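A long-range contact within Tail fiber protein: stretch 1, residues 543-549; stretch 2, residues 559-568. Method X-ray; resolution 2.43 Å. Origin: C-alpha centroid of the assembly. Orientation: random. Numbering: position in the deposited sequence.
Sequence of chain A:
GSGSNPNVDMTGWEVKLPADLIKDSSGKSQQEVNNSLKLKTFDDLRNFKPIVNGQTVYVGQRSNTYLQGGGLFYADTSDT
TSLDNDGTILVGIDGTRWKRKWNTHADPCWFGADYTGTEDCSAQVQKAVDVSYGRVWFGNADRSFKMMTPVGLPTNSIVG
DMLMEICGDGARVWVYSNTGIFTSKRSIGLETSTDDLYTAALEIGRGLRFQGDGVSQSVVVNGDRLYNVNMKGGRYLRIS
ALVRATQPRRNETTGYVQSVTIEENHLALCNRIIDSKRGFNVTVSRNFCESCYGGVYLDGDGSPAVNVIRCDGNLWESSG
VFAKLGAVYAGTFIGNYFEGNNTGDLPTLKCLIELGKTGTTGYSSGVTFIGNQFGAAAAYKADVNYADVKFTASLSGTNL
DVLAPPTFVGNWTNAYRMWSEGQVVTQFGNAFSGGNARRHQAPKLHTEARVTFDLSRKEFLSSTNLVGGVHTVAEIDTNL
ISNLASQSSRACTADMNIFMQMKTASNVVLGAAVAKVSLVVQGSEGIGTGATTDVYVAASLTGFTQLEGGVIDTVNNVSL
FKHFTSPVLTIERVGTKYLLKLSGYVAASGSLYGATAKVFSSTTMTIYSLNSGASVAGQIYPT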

# COMPACT_ATOMS: atom_id res chain seq x y z
N GLY A 543 2.55 -0.32 47.70
CA GLY A 543 1.38 -1.16 47.84
C GLY A 543 1.79 -2.61 47.99
O GLY A 543 2.84 -3.03 47.50
N PHE A 544 0.94 -3.38 48.66
CA PHE A 544 1.18 -4.80 48.85
C PHE A 544 -0.14 -5.49 49.15
O PHE A 544 -0.97 -4.96 49.89
CB PHE A 544 2.19 -5.06 49.98
CG PHE A 544 2.44 -6.52 50.23
CD1 PHE A 544 3.37 -7.21 49.48
CD2 PHE A 544 1.75 -7.19 51.22
CE1 PHE A 544 3.60 -8.55 49.71
CE2 PHE A 544 1.98 -8.53 51.46
CZ PHE A 544 2.91 -9.22 50.70
N THR A 545 -0.34 -6.66 48.55
CA THR A 545 -1.48 -7.50 48.89
C THR A 545 -1.11 -8.94 48.58
O THR A 545 -0.33 -9.21 47.66
CB THR A 545 -2.75 -7.09 48.14
OG1 THR A 545 -3.78 -8.06 48.36
CG2 THR A 545 -2.50 -6.96 46.66
N GLN A 546 -1.67 -9.85 49.36
CA GLN A 546 -1.41 -11.27 49.19
C GLN A 546 -2.68 -12.04 49.49
O GLN A 546 -3.55 -11.58 50.24
CB GLN A 546 -0.28 -11.76 50.11
CG GLN A 546 -0.62 -11.79 51.59
CD GLN A 546 0.60 -11.99 52.47
OE1 GLN A 546 1.45 -12.84 52.19
NE2 GLN A 546 0.70 -11.18 53.52
N LEU A 547 -2.79 -13.22 48.89
CA LEU A 547 -3.90 -14.11 49.19
C LEU A 547 -3.60 -14.89 50.46
O LEU A 547 -2.50 -15.43 50.62
CB LEU A 547 -4.15 -15.05 48.02
CG LEU A 547 -5.01 -14.44 46.91
CD1 LEU A 547 -4.60 -14.99 45.55
CD2 LEU A 547 -6.48 -14.68 47.19
N GLU A 548 -4.57 -14.94 51.37
CA GLU A 548 -4.42 -15.65 52.64
C GLU A 548 -5.21 -16.94 52.69
O GLU A 548 -5.16 -17.64 53.71
CB GLU A 548 -4.83 -14.74 53.80
CG GLU A 548 -4.06 -13.42 53.87
CD GLU A 548 -4.54 -12.51 54.98
OE1 GLU A 548 -4.38 -11.28 54.86
OE2 GLU A 548 -5.08 -13.02 55.99
N GLY A 549 -5.94 -17.28 51.63
CA GLY A 549 -6.73 -18.49 51.60
C GLY A 549 -7.21 -18.77 50.20
O GLY A 549 -6.94 -18.01 49.26
N SER A 559 -4.86 -25.11 50.93
CA SER A 559 -5.22 -23.75 50.54
C SER A 559 -3.96 -22.91 50.35
O SER A 559 -2.87 -23.26 50.81
CB SER A 559 -6.12 -23.10 51.59
OG SER A 559 -7.47 -23.50 51.43
N LEU A 560 -4.12 -21.80 49.64
CA LEU A 560 -3.02 -20.85 49.49
C LEU A 560 -2.64 -20.27 50.85
O LEU A 560 -3.51 -19.90 51.64
CB LEU A 560 -3.41 -19.73 48.53
CG LEU A 560 -3.70 -20.10 47.07
CD1 LEU A 560 -4.22 -18.88 46.33
CD2 LEU A 560 -2.46 -20.66 46.39
N PHE A 561 -1.34 -20.19 51.10
CA PHE A 561 -0.79 -19.82 52.40
C PHE A 561 -0.31 -18.37 52.39
O PHE A 561 0.26 -17.90 51.41
CB PHE A 561 0.36 -20.75 52.77
CG PHE A 561 0.91 -20.53 54.16
CD1 PHE A 561 0.20 -20.95 55.27
CD2 PHE A 561 2.15 -19.94 54.34
CE1 PHE A 561 0.71 -20.76 56.54
CE2 PHE A 561 2.66 -19.75 55.62
CZ PHE A 561 1.94 -20.16 56.71
N LYS A 562 -0.54 -17.68 53.51
CA LYS A 562 -0.05 -16.32 53.70
C LYS A 562 1.43 -16.38 54.06
O LYS A 562 1.78 -16.72 55.20
CB LYS A 562 -0.87 -15.61 54.77
CG LYS A 562 -0.37 -14.22 55.13
CD LYS A 562 -1.15 -13.64 56.31
CE LYS A 562 -0.65 -12.24 56.65
NZ LYS A 562 -1.42 -11.60 57.74
N HIS A 563 2.30 -16.06 53.10
CA HIS A 563 3.74 -16.22 53.31
C HIS A 563 4.37 -15.02 54.01
O HIS A 563 5.36 -15.18 54.72
CB HIS A 563 4.44 -16.46 51.98
CG HIS A 563 4.28 -17.85 51.44
ND1 HIS A 563 3.07 -18.34 50.99
CD2 HIS A 563 5.17 -18.86 51.29
CE1 HIS A 563 3.23 -19.59 50.59
NE2 HIS A 563 4.49 -19.93 50.76
N PHE A 564 3.82 -13.82 53.81
CA PHE A 564 4.39 -12.60 54.34
C PHE A 564 3.53 -12.06 55.48
O PHE A 564 2.30 -12.08 55.41
CB PHE A 564 4.53 -11.54 53.24
CG PHE A 564 5.59 -11.86 52.22
CD1 PHE A 564 6.92 -11.54 52.46
CD2 PHE A 564 5.25 -12.45 51.01
CE1 PHE A 564 7.89 -11.82 51.53
CE2 PHE A 564 6.23 -12.73 50.06
CZ PHE A 564 7.55 -12.42 50.33
N THR A 565 4.19 -11.60 56.55
CA THR A 565 3.52 -10.99 57.69
C THR A 565 4.04 -9.56 57.83
O THR A 565 5.16 -9.35 58.31
CB THR A 565 3.74 -11.81 58.97
OG1 THR A 565 3.10 -13.08 58.84
CG2 THR A 565 3.17 -11.08 60.18
N SER A 566 3.22 -8.60 57.40
CA SER A 566 3.53 -7.17 57.38
C SER A 566 4.92 -6.92 56.81
O SER A 566 5.83 -6.53 57.55
CB SER A 566 3.40 -6.58 58.78
OG SER A 566 4.40 -7.08 59.64
N PRO A 567 5.12 -7.11 55.51
CA PRO A 567 6.47 -7.02 54.95
C PRO A 567 6.98 -5.59 54.85
O PRO A 567 6.21 -4.64 54.66
CB PRO A 567 6.32 -7.65 53.57
CG PRO A 567 4.90 -7.39 53.21
CD PRO A 567 4.12 -7.45 54.49
N VAL A 568 8.29 -5.45 54.96
CA VAL A 568 8.99 -4.19 54.80
C VAL A 568 10.00 -4.36 53.67
O VAL A 568 10.67 -5.40 53.58
CB VAL A 568 9.68 -3.75 56.11
CG1 VAL A 568 10.89 -2.86 55.83
CG2 VAL A 568 8.69 -3.03 57.00
O HOH W 1 -3.36 -19.19 54.84

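The contact between residues 543-549 and 559-568 buries 506 Å² in all and joins side chains to backbone as well as to one another. Its polar centre is Gln546, whose carboxamide reads the backbone of a single residue, Phe564, in both directions. The amide Phe564 N donates to Gln546 OE1 at 3.0 Å with an N-H...O angle of 157°, and Gln546 NE2 donates in turn to Phe564 O at 2.6 Å and 149°. A primary amide suits this place because it carries a donor and an acceptor side by side, as a peptide edge does, and can therefore satisfy both backbone groups of a segment that has no regular strand of its own. The p rotamer at chi1 and the nearly extended chi2 of -168° carry the carboxamide across to the second stretch. Gln546 OE1 also lies 3.5 Å from His563 N, and it sits at the edge of the Phe564 ring, near the ring plane.

The neighbouring His563 takes little part in the contact itself, but both of its ring nitrogens are hydrogen-bonded. Its ND1 donates to Phe561 O at 2.9 Å, a hydrogen bond within the second stretch, and its NE2 is hydrogen-bonded elsewhere in the structure. Phe561 O thus has a donor of its own, and its 3.8 Å approach to Leu547 O is merely one of proximity.

Next to the Gln546 bridge, Phe544 points toward the second stretch from its t rotamer and packs against Phe564 and Pro567. Pro567 CG lies over one face of its ring, 3.6 Å from the centroid of the Phe544 ring and only 10° off the normal, the arrangement expected of a CH-pi interaction. The edge of Phe544 is turned toward the face of Phe564 in an offset edge-to-face pair, with ring centroids 5.8 Å apart and planes at 81°; Phe544 CZ comes within 3.8 Å of Phe564 CB. A flat aromatic ring serves both neighbours, offering its face to the proline and its edge to the phenylalanine.

Beyond Gln546, Leu547 and Leu560 are both buried and meet through their methyl groups, Leu547 CD1 to Leu560 CD1 at 4.0 Å. Here the backbones draw close, with Glu548 CA and Lys562 CA 4.5 Å apart, yet no direct backbone hydrogen bond joins the stretches. Glu548 O and Leu560 O, two acceptors, stand 3.5 Å apart. Water 1 bridges the gap: it donates to Glu548 O at 2.6 Å and accepts a weak hydrogen bond from Lys562 N at 3.5 Å, linking the two stretches. Leu560 O also receives a CA-H...O contact from Gly549 CA at 3.5 Å.

The fully extended Lys562 side chain runs alongside this region. Its aliphatic part packs on Glu548, Lys562 CD to Glu548 CG at 3.8 Å, and Lys562 CE lies 3.6 Å from Gln546 NE2. The charges of Glu548 OE1 and Lys562 NZ are 4.1 Å apart, favourably placed but beyond a salt bridge.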